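Local coordinates for hemoglobin-like protein (Methylacidiphilum infernorum, PDB 4NK2), which binds heme b and, as a group II truncated hemoglobin, probably binds and carries oxygen, at residues P45-P50 / I162-I167; E61-L66 / V148-S153; E72-S77 / L138-H143. One frame throughout, in Å; residues are numbered along the deposited sequence.

Contact 1. Residues P45-P50 / I162-I167; sequences PEVKFP and IESFSI. With HEM (protoporphyrin IX containing Fe), chain C.
The C-terminal end of strand 35-48, with the loop that follows it, packs here against the C-terminal part of helix 155-165 and the 3-10 residues after it, which border the heme pocket; one side-chain hydrogen bond, one bridging water and a row of apolar contacts join them. The two backbones come closest at V47 and S164, whose CA atoms lie 5.6 Å apart. S164 carries the polar part: with OG anti to its own backbone N (chi1 178°), the hydroxyl leaves the helix toward the strand and donates to E46 O over 2.7 Å, arriving above the carbonyl plane. A small hydroxyl suits this spot, because CG2 of V47 lies against the same OG at 3.3 Å. An alanine here would remove the donor to E46 O and would probably loosen the hold of the helix on the strand end. Beside this bond a water donates to both P45 O and S164 O, so two backbone carbonyls that could not bond each other are linked. The proline ring crosses I167 at about a right angle, and its CG meets I167 CD1 at 3.3 Å, a tight fit for two carbons. Further along, V47 sets its branched tip on the backbone and CB of F165, and F49 points its ring edge at one face of F165, the planes 58° apart. F165 has CG anti to its backbone N, which brings its CD2 to within 3.4 Å of the heme vinyl atom CBC; the ring thus lies between the strand and the cofactor. W161 of helix 155-165 meets both phenylalanine rings, helix 87-104 adds M104 and F100, and V47 and K48 pair antiparallel with a strand of the second subunit, extending the sheet across the interface.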
loop_
_atom_site.group_PDB
_atom_site.type_symbol
_atom_site.label_atom_id
_atom_site.label_comp_id
_atom_site.label_asym_id
_atom_site.label_seq_id
_atom_site.Cartn_x
_atom_site.Cartn_y
_atom_site.Cartn_z
ATOM N N PRO A 45 -3.071 11.254 -8.619
ATOM C CA PRO A 45 -3.407 12.300 -9.597
ATOM C C PRO A 45 -3.296 13.709 -9.009
ATOM O O PRO A 45 -3.245 13.878 -7.786
ATOM C CB PRO A 45 -4.861 11.984 -9.967
ATOM C CG PRO A 45 -5.389 11.176 -8.834
ATOM C CD PRO A 45 -4.221 10.376 -8.329
ATOM N N GLU A 46 -3.264 14.715 -9.862
ATOM C CA GLU A 46 -3.215 16.098 -9.418
ATOM C C GLU A 46 -4.306 16.409 -8.407
ATOM O O GLU A 46 -5.423 15.963 -8.555
ATOM C CB GLU A 46 -3.362 17.026 -10.618
ATOM C CG GLU A 46 -3.151 18.468 -10.305
ATOM C CD GLU A 46 -3.590 19.377 -11.419
ATOM O OE1 GLU A 46 -4.253 18.910 -12.351
ATOM O OE2 GLU A 46 -3.273 20.566 -11.367
ATOM N N VAL A 47 -3.970 17.189 -7.388
ATOM C CA VAL A 47 -4.945 17.640 -6.387
ATOM C C VAL A 47 -5.114 19.168 -6.412
ATOM O O VAL A 47 -4.149 19.920 -6.197
ATOM C CB VAL A 47 -4.557 17.237 -4.965
ATOM C CG1 VAL A 47 -5.568 17.801 -3.969
ATOM C CG2 VAL A 47 -4.487 15.727 -4.836
ATOM N N LYS A 48 -6.332 19.632 -6.649
ATOM C CA LYS A 48 -6.620 21.048 -6.594
ATOM C C LYS A 48 -7.265 21.397 -5.269
ATOM O O LYS A 48 -8.383 21.024 -5.026
ATOM C CB LYS A 48 -7.562 21.437 -7.717
ATOM C CG LYS A 48 -7.191 20.893 -9.047
ATOM C CD LYS A 48 -6.728 21.992 -9.950
ATOM C CE LYS A 48 -7.442 21.967 -11.267
ATOM N NZ LYS A 48 -6.846 22.965 -12.179
ATOM N N PHE A 49 -6.548 22.115 -4.423
ATOM C CA PHE A 49 -7.082 22.548 -3.132
ATOM C C PHE A 49 -8.109 23.650 -3.392
ATOM O O PHE A 49 -8.011 24.348 -4.401
ATOM C CB PHE A 49 -5.965 23.042 -2.210
ATOM C CG PHE A 49 -5.341 21.946 -1.360
ATOM C CD1 PHE A 49 -4.670 20.883 -1.950
ATOM C CD2 PHE A 49 -5.427 21.992 0.027
ATOM C CE1 PHE A 49 -4.089 19.872 -1.162
ATOM C CE2 PHE A 49 -4.854 20.996 0.820
ATOM C CZ PHE A 49 -4.187 19.933 0.224
ATOM N N PRO A 50 -9.102 23.795 -2.494
ATOM C CA PRO A 50 -10.200 24.753 -2.706
ATOM C C PRO A 50 -9.678 26.178 -2.688
ATOM O O PRO A 50 -8.729 26.434 -1.953
ATOM C CB PRO A 50 -11.090 24.554 -1.475
ATOM C CG PRO A 50 -10.672 23.214 -0.891
ATOM C CD PRO A 50 -9.215 23.089 -1.207
ATOM N N ILE A 162 -11.488 16.699 -2.241
ATOM C CA ILE A 162 -11.408 15.469 -1.436
ATOM C C ILE A 162 -11.366 14.192 -2.285
ATOM O O ILE A 162 -10.743 13.205 -1.883
ATOM C CB ILE A 162 -12.540 15.362 -0.378
ATOM C CG1 ILE A 162 -13.922 15.408 -1.044
ATOM C CG2 ILE A 162 -12.407 16.470 0.645
ATOM C CD1 ILE A 162 -15.074 15.077 -0.091
ATOM N N GLU A 163 -12.056 14.184 -3.424
ATOM C CA GLU A 163 -12.048 13.002 -4.297
ATOM C C GLU A 163 -10.639 12.670 -4.744
ATOM O O GLU A 163 -10.268 11.498 -4.830
ATOM C CB GLU A 163 -12.921 13.210 -5.547
ATOM C CG GLU A 163 -13.063 11.949 -6.413
ATOM C CD GLU A 163 -11.885 11.714 -7.368
ATOM O OE1 GLU A 163 -11.107 12.666 -7.654
ATOM O OE2 GLU A 163 -11.756 10.564 -7.868
ATOM N N SER A 164 -9.846 13.693 -5.049
ATOM C CA SER A 164 -8.479 13.428 -5.485
ATOM C C SER A 164 -7.512 13.292 -4.316
ATOM O O SER A 164 -6.671 12.398 -4.317
ATOM C CB SER A 164 -7.981 14.494 -6.461
ATOM O OG SER A 164 -6.632 14.219 -6.806
ATOM N N PHE A 165 -7.625 14.178 -3.327
ATOM C CA PHE A 165 -6.685 14.178 -2.208
ATOM C C PHE A 165 -6.778 12.857 -1.455
ATOM O O PHE A 165 -5.773 12.337 -0.957
ATOM C CB PHE A 165 -6.991 15.336 -1.254
ATOM C CG PHE A 165 -5.890 15.623 -0.259
ATOM C CD1 PHE A 165 -4.559 15.380 -0.576
ATOM C CD2 PHE A 165 -6.187 16.155 0.988
ATOM C CE1 PHE A 165 -3.544 15.662 0.340
ATOM C CE2 PHE A 165 -5.174 16.431 1.912
ATOM C CZ PHE A 165 -3.858 16.181 1.586
ATOM N N SER A 166 -7.989 12.310 -1.369
ATOM C CA SER A 166 -8.211 11.062 -0.640
ATOM C C SER A 166 -7.426 9.900 -1.248
ATOM O O SER A 166 -7.096 8.930 -0.558
ATOM C CB SER A 166 -9.706 10.721 -0.566
ATOM O OG SER A 166 -10.307 10.608 -1.855
ATOM N N ILE A 167 -7.111 9.978 -2.535
ATOM C CA ILE A 167 -6.352 8.876 -3.137
ATOM C C ILE A 167 -4.990 8.681 -2.450
ATOM O O ILE A 167 -4.506 7.551 -2.324
ATOM C CB ILE A 167 -6.148 9.088 -4.639
ATOM C CG1 ILE A 167 -7.509 9.084 -5.354
ATOM C CG2 ILE A 167 -5.274 7.997 -5.201
ATOM C CD1 ILE A 167 -7.415 9.430 -6.837
HETATM C CHA HEM C . -7.338 11.606 10.919
HETATM C CHB HEM C . -9.610 8.098 8.486
HETATM C CHC HEM C . -8.953 10.591 4.345
HETATM C CHD HEM C . -8.424 14.527 7.174
HETATM C C1A HEM C . -7.921 10.396 10.637
HETATM C C2A HEM C . -8.039 9.245 11.529
HETATM C C3A HEM C . -8.675 8.280 10.832
HETATM C C4A HEM C . -8.968 8.783 9.497
HETATM C CMA HEM C . -9.070 6.866 11.314
HETATM C CAA HEM C . -7.514 9.171 12.993
HETATM C CBA HEM C . -6.125 8.499 12.948
HETATM C CGA HEM C . -5.397 8.360 14.282
HETATM O O1A HEM C . -4.841 7.259 14.558
HETATM O O2A HEM C . -5.339 9.328 15.089
HETATM C C1B HEM C . -9.558 8.392 7.132
HETATM C C2B HEM C . -9.891 7.507 6.027
HETATM C C3B HEM C . -9.710 8.192 4.883
HETATM C C4B HEM C . -9.258 9.541 5.208
HETATM C CMB HEM C . -10.387 6.050 6.128
HETATM C CAB HEM C . -9.950 7.616 3.475
HETATM C CBB HEM C . -9.459 8.255 2.406
HETATM C C1C HEM C . -8.799 11.908 4.737
HETATM C C2C HEM C . -8.733 13.090 3.889
HETATM C C3C HEM C . -8.577 14.169 4.682
HETATM C C4C HEM C . -8.553 13.719 6.061
HETATM C CMC HEM C . -8.800 13.089 2.346
HETATM C CAC HEM C . -8.470 15.655 4.265
HETATM C CBC HEM C . -8.896 16.080 3.067
HETATM C C1D HEM C . -7.958 14.135 8.407
HETATM C C2D HEM C . -7.346 14.990 9.414
HETATM C C3D HEM C . -7.025 14.066 10.579
HETATM C C4D HEM C . -7.456 12.750 10.166
HETATM C CMD HEM C . -7.082 16.516 9.362
HETATM C CAD HEM C . -6.340 14.462 11.906
HETATM C CBD HEM C . -4.832 14.475 11.640
HETATM C CGD HEM C . -4.148 14.858 12.933
HETATM O O1D HEM C . -4.127 14.019 13.865
HETATM O O2D HEM C . -3.637 16.006 13.031
HETATM N NA HEM C . -8.497 10.077 9.422
HETATM N NB HEM C . -9.185 9.610 6.583
HETATM N NC HEM C . -8.691 12.349 6.050
HETATM N ND HEM C . -8.001 12.837 8.890
HETATM FE FE HEM C . -8.510 11.203 7.696
HETATM O O HOH W 1 -4.052 12.410 -5.487
#

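Contact 2. Residues E61-L66 / V148-S153; sequences ELLRKL and VHFPLS
Residues 61-66 form a continuous helical run, whereas 148-153 is an irregular link entered through a Schellman motif at H149, and the backbones come nearest at L66 and V148, with CA atoms 6.2 Å apart. The positive phi of H149 (57°) turns the chain out of helix 131-147; V148, just before it, points at 61-66, and F150, just after, brings one rim of its ring to the same helix. V148 has the most surface buried: its CG2 meets L62 CD2 at 3.7 Å and also approaches L66 CD1, while CG1 lies over L66 CA. A compact branched residue fits, since CG2 sits between L62 and L66, one turn apart, while CG1 covers the backbone at L66. L62 divides its own branches, CD2 going to V148 and CD1 to P151 CD, 3.7 Å away, where leucine and proline meet tip to tip. F150, its CG anti to the backbone N (chi1 -158°), brings CE1 to the helix. There L63 CD2 touches CE1 at 3.5 Å, lying in the ring plane at its edge, and L66 CD2 comes obliquely to the same atom at 3.8 Å. P151 CD lies over one face of the phenylalanine, so the proline ring borders both its neighbour and L62. K65 keeps to the margin: its chain is fully extended, its CG passes V148, and NZ donates to a water 3.0 Å away that in turn makes a weak bond to V148 O. F158 and L145 add to the surroundings of F150. No direct hydrogen bond joins the two segments, so their fit rests on the shapes of leucine, valine, phenylalanine and proline, with the charged lysine amine confined to a water-mediated link at the rim.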
loop_
_atom_site.group_PDB
_atom_site.type_symbol
_atom_site.label_atom_id
_atom_site.label_comp_id
_atom_site.label_asym_id
_atom_site.label_seq_id
_atom_site.Cartn_x
_atom_site.Cartn_y
_atom_site.Cartn_z
ATOM N N GLU A 61 -18.839 28.146 10.557
ATOM C CA GLU A 61 -19.877 27.326 11.170
ATOM C C GLU A 61 -20.303 26.135 10.311
ATOM O O GLU A 61 -20.326 25.014 10.762
ATOM C CB GLU A 61 -21.094 28.200 11.457
ATOM C CG GLU A 61 -22.011 27.717 12.549
ATOM C CD GLU A 61 -23.201 28.646 12.775
ATOM O OE1 GLU A 61 -23.141 29.514 13.662
ATOM O OE2 GLU A 61 -24.203 28.503 12.062
ATOM N N LEU A 62 -20.649 26.404 9.065
ATOM C CA LEU A 62 -21.127 25.362 8.154
ATOM C C LEU A 62 -20.035 24.339 7.882
ATOM O O LEU A 62 -20.303 23.139 7.805
ATOM C CB LEU A 62 -21.550 25.986 6.823
ATOM C CG LEU A 62 -22.684 25.317 6.044
ATOM C CD1 LEU A 62 -22.643 25.669 4.571
ATOM C CD2 LEU A 62 -22.655 23.842 6.214
ATOM N N LEU A 63 -18.805 24.802 7.702
ATOM C CA LEU A 63 -17.709 23.858 7.470
ATOM C C LEU A 63 -17.510 22.955 8.678
ATOM O O LEU A 63 -17.211 21.763 8.532
ATOM C CB LEU A 63 -16.417 24.599 7.103
ATOM C CG LEU A 63 -16.464 25.296 5.734
ATOM C CD1 LEU A 63 -15.269 26.213 5.535
ATOM C CD2 LEU A 63 -16.513 24.247 4.630
ATOM N N ARG A 64 -17.680 23.487 9.881
ATOM C CA ARG A 64 -17.489 22.623 11.047
ATOM C C ARG A 64 -18.650 21.628 11.157
ATOM O O ARG A 64 -18.468 20.476 11.567
ATOM C CB ARG A 64 -17.320 23.445 12.338
ATOM C CG ARG A 64 -16.116 24.398 12.314
ATOM C CD ARG A 64 -15.797 24.973 13.692
ATOM N NE ARG A 64 -14.542 25.720 13.648
ATOM C CZ ARG A 64 -13.341 25.171 13.822
ATOM N NH1 ARG A 64 -13.226 23.869 14.065
ATOM N NH2 ARG A 64 -12.248 25.920 13.742
ATOM N N LYS A 65 -19.844 22.061 10.762
ATOM C CA LYS A 65 -21.006 21.179 10.826
ATOM C C LYS A 65 -20.893 20.082 9.783
ATOM O O LYS A 65 -21.249 18.925 10.040
ATOM C CB LYS A 65 -22.300 21.961 10.614
ATOM C CG LYS A 65 -23.548 21.086 10.671
ATOM C CD LYS A 65 -24.822 21.917 10.364
ATOM C CE LYS A 65 -26.040 21.010 10.361
ATOM N NZ LYS A 65 -27.312 21.777 10.329
ATOM N N LEU A 66 -20.386 20.444 8.604
ATOM C CA LEU A 66 -20.149 19.480 7.531
ATOM C C LEU A 66 -19.253 18.363 8.040
ATOM O O LEU A 66 -19.519 17.178 7.824
ATOM C CB LEU A 66 -19.468 20.179 6.350
ATOM C CG LEU A 66 -18.816 19.291 5.289
ATOM C CD1 LEU A 66 -19.848 18.366 4.613
ATOM C CD2 LEU A 66 -18.074 20.138 4.240
ATOM N N VAL A 148 -26.137 18.946 4.739
ATOM C CA VAL A 148 -25.940 20.254 5.356
ATOM C C VAL A 148 -26.165 21.394 4.356
ATOM O O VAL A 148 -25.936 22.562 4.675
ATOM C CB VAL A 148 -24.525 20.406 5.977
ATOM C CG1 VAL A 148 -24.223 19.255 6.932
ATOM C CG2 VAL A 148 -23.460 20.473 4.879
ATOM N N HIS A 149 -26.603 21.052 3.150
ATOM C CA HIS A 149 -26.891 22.057 2.127
ATOM C C HIS A 149 -25.677 22.936 1.829
ATOM O O HIS A 149 -25.771 24.175 1.771
ATOM C CB HIS A 149 -28.105 22.913 2.545
ATOM C CG HIS A 149 -29.217 22.108 3.145
ATOM N ND1 HIS A 149 -29.769 21.015 2.509
ATOM C CD2 HIS A 149 -29.860 22.217 4.334
ATOM C CE1 HIS A 149 -30.705 20.485 3.280
ATOM N NE2 HIS A 149 -30.789 21.206 4.387
ATOM N N PHE A 150 -24.530 22.288 1.638
ATOM C CA PHE A 150 -23.327 22.988 1.215
ATOM C C PHE A 150 -23.664 23.818 -0.025
ATOM O O PHE A 150 -24.327 23.332 -0.942
ATOM C CB PHE A 150 -22.230 21.979 0.893
ATOM C CG PHE A 150 -20.852 22.549 0.959
ATOM C CD1 PHE A 150 -20.234 22.747 2.193
ATOM C CD2 PHE A 150 -20.159 22.869 -0.208
ATOM C CE1 PHE A 150 -18.951 23.264 2.265
ATOM C CE2 PHE A 150 -18.871 23.382 -0.149
ATOM C CZ PHE A 150 -18.261 23.581 1.089
ATOM N N PRO A 151 -23.206 25.076 -0.055
ATOM C CA PRO A 151 -23.610 26.013 -1.116
ATOM C C PRO A 151 -23.288 25.466 -2.509
ATOM O O PRO A 151 -22.169 25.004 -2.768
ATOM C CB PRO A 151 -22.774 27.261 -0.820
ATOM C CG PRO A 151 -22.419 27.149 0.656
ATOM C CD PRO A 151 -22.266 25.679 0.909
ATOM N N LEU A 152 -24.260 25.523 -3.414
ATOM C CA LEU A 152 -24.093 24.874 -4.709
ATOM C C LEU A 152 -22.952 25.486 -5.526
ATOM O O LEU A 152 -22.375 24.820 -6.386
ATOM C CB LEU A 152 -25.412 24.907 -5.499
ATOM C CG LEU A 152 -26.556 24.068 -4.913
ATOM C CD1 LEU A 152 -27.873 24.336 -5.651
ATOM C CD2 LEU A 152 -26.226 22.568 -4.943
ATOM N N SER A 153 -22.621 26.744 -5.252
ATOM C CA SER A 153 -21.605 27.455 -6.032
ATOM C C SER A 153 -20.202 26.875 -5.847
ATOM O O SER A 153 -19.348 26.999 -6.731
ATOM C CB SER A 153 -21.572 28.927 -5.644
ATOM O OG SER A 153 -21.234 29.071 -4.272
HETATM O O HOH W 2 -27.100 23.276 7.720
#

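Contact 3. Residues E72-S77 / L138-H143; sequences ENLMKS and LACYKH
C140 and N73 bury the most surface in this helix-to-helix contact, and their CA atoms, 5.5 Å apart, mark where the backbones come nearest. Such closeness needs small residues at the interface, and the cysteine supplies one: its CB lies 3.8 Å from N73 CB. With SG anti to the carbonyl carbon (chi1 -73°), the sulfur rests against the backbone of the facing helix, near N73 C and O, and reaches S77 CB at 3.8 Å. L74 flanks it, CD2 lying 3.9 Å from SG, so the thiol fits between the L74 side chain, S77 CB and the backbone of 73-74. N73 provides the polar link. Its amide ND2 donates to C140 O over 3.0 Å, nearly straight at 167°, with the acceptor in the amide plane and the N-H meeting a carbonyl lone pair. Asparagine suits the place because it is short enough for the close helices yet still offers an N-H to a backbone oxygen. The same ND2 passes CB of H143, whose ring stands almost perpendicular to the amide and donates from ND1 to A139 O one turn back. S77 OG likewise bonds back to L74 O, which also accepts from S77 N. The contact thus joins the C-terminal part of helix 53-75 to the middle of helix 131-147; L74 also packs on W137, a heme-binding residue, while L138 and Y141 face helix 155-165.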
loop_
_atom_site.group_PDB
_atom_site.type_symbol
_atom_site.label_atom_id
_atom_site.label_comp_id
_atom_site.label_asym_id
_atom_site.label_seq_id
_atom_site.Cartn_x
_atom_site.Cartn_y
_atom_site.Cartn_z
ATOM N N GLU A 72 -20.520 11.681 11.718
ATOM C CA GLU A 72 -21.704 10.915 12.116
ATOM C C GLU A 72 -21.969 9.813 11.086
ATOM O O GLU A 72 -22.256 8.664 11.446
ATOM C CB GLU A 72 -22.918 11.835 12.293
ATOM C CG GLU A 72 -22.769 12.777 13.479
ATOM C CD GLU A 72 -23.808 13.871 13.497
ATOM O OE1 GLU A 72 -24.757 13.812 12.687
ATOM O OE2 GLU A 72 -23.672 14.799 14.318
ATOM N N ASN A 73 -21.853 10.153 9.803
ATOM C CA ASN A 73 -22.035 9.173 8.734
ATOM C C ASN A 73 -20.982 8.060 8.831
ATOM O O ASN A 73 -21.297 6.879 8.724
ATOM C CB ASN A 73 -21.975 9.857 7.355
ATOM C CG ASN A 73 -23.186 10.763 7.093
ATOM O OD1 ASN A 73 -24.188 10.687 7.810
ATOM N ND2 ASN A 73 -23.094 11.619 6.067
ATOM N N LEU A 74 -19.727 8.449 9.024
ATOM C CA LEU A 74 -18.648 7.473 9.168
ATOM C C LEU A 74 -18.905 6.467 10.299
ATOM O O LEU A 74 -18.598 5.280 10.149
ATOM C CB LEU A 74 -17.311 8.183 9.391
ATOM C CG LEU A 74 -16.666 8.819 8.165
ATOM C CD1 LEU A 74 -15.465 9.645 8.594
ATOM C CD2 LEU A 74 -16.246 7.743 7.160
ATOM N N MET A 75 -19.478 6.915 11.407
ATOM C CA MET A 75 -19.731 6.025 12.530
ATOM C C MET A 75 -20.835 5.022 12.215
ATOM O O MET A 75 -20.906 3.973 12.820
ATOM C CB MET A 75 -20.061 6.800 13.809
ATOM C CG MET A 75 -18.957 7.685 14.380
ATOM S SD MET A 75 -17.344 6.944 14.700
ATOM C CE MET A 75 -17.735 5.694 15.885
ATOM N N LYS A 76 -21.679 5.339 11.252
ATOM C CA LYS A 76 -22.754 4.456 10.859
ATOM C C LYS A 76 -22.385 3.600 9.670
ATOM O O LYS A 76 -23.206 2.863 9.164
ATOM C CB LYS A 76 -23.996 5.272 10.509
ATOM C CG LYS A 76 -24.746 5.780 11.701
ATOM C CD LYS A 76 -25.422 7.080 11.404
ATOM C CE LYS A 76 -25.874 7.142 9.963
ATOM N NZ LYS A 76 -26.847 8.239 9.745
ATOM N N SER A 77 -21.145 3.708 9.224
ATOM C CA SER A 77 -20.697 3.049 7.990
ATOM C C SER A 77 -19.883 1.797 8.264
ATOM O O SER A 77 -19.521 1.522 9.408
ATOM C CB SER A 77 -19.824 4.001 7.179
ATOM O OG SER A 77 -18.517 4.029 7.727
ATOM N N LEU A 138 -15.627 8.585 1.106
ATOM C CA LEU A 138 -16.175 9.522 0.116
ATOM C C LEU A 138 -17.703 9.523 0.051
ATOM O O LEU A 138 -18.323 10.589 -0.051
ATOM C CB LEU A 138 -15.591 9.231 -1.275
ATOM C CG LEU A 138 -14.172 9.757 -1.510
ATOM C CD1 LEU A 138 -13.656 9.365 -2.884
ATOM C CD2 LEU A 138 -14.137 11.292 -1.363
ATOM N N ALA A 139 -18.327 8.349 0.088
ATOM C CA ALA A 139 -19.791 8.306 0.003
ATOM C C ALA A 139 -20.401 8.954 1.229
ATOM O O ALA A 139 -21.464 9.583 1.154
ATOM C CB ALA A 139 -20.284 6.884 -0.142
ATOM N N CYS A 140 -19.741 8.783 2.370
ATOM C CA CYS A 140 -20.172 9.460 3.581
ATOM C C CYS A 140 -20.068 10.973 3.427
ATOM O O CYS A 140 -20.848 11.713 4.029
ATOM C CB CYS A 140 -19.333 9.019 4.782
ATOM S SG CYS A 140 -19.724 7.343 5.342
ATOM N N TYR A 141 -19.081 11.437 2.665
ATOM C CA TYR A 141 -18.902 12.877 2.497
ATOM C C TYR A 141 -19.930 13.427 1.517
ATOM O O TYR A 141 -20.480 14.522 1.723
ATOM C CB TYR A 141 -17.489 13.195 2.019
ATOM C CG TYR A 141 -16.794 14.226 2.866
ATOM C CD1 TYR A 141 -15.520 13.994 3.358
ATOM C CD2 TYR A 141 -17.401 15.444 3.150
ATOM C CE1 TYR A 141 -14.862 14.935 4.123
ATOM C CE2 TYR A 141 -16.749 16.395 3.923
ATOM C CZ TYR A 141 -15.479 16.127 4.406
ATOM O OH TYR A 141 -14.810 17.060 5.181
ATOM N N LYS A 142 -20.192 12.674 0.453
ATOM C CA LYS A 142 -21.241 13.058 -0.506
ATOM C C LYS A 142 -22.553 13.297 0.233
ATOM O O LYS A 142 -23.215 14.336 0.052
ATOM C CB LYS A 142 -21.420 11.964 -1.567
ATOM C CG LYS A 142 -22.445 12.328 -2.666
ATOM C CD LYS A 142 -22.711 11.146 -3.611
ATOM C CE LYS A 142 -23.529 10.065 -2.941
ATOM N NZ LYS A 142 -23.909 8.969 -3.888
ATOM N N HIS A 143 -22.943 12.350 1.077
ATOM C CA HIS A 143 -24.165 12.541 1.874
ATOM C C HIS A 143 -24.102 13.724 2.835
ATOM O O HIS A 143 -25.072 14.491 2.935
ATOM C CB HIS A 143 -24.556 11.255 2.603
ATOM C CG HIS A 143 -25.147 10.230 1.691
ATOM N ND1 HIS A 143 -24.393 9.246 1.090
ATOM C CD2 HIS A 143 -26.412 10.071 1.231
ATOM C CE1 HIS A 143 -25.172 8.503 0.322
ATOM N NE2 HIS A 143 -26.402 8.985 0.390
#

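How the contacts relate
Helix 53-75 supplies one side of both contact 2 and contact 3, whose centres are about 15 Å apart and which touch where L66 packs on Y141. Contact 1 lies about 19 Å from contact 2 and about 18 Å from contact 3, centre to centre; it touches contact 3 through I162 and S166 against Y141 and L138, but not contact 2. Along the chain the three are concentric: 45-50, 61-66 and 72-77 come first, then 138-143, 148-153 and 162-167 in reverse order. Early and late parts of the globin are thereby closed together, helices 131-147 and 155-165 lying side by side near the heme, and contact 1 alone reaching the second subunit.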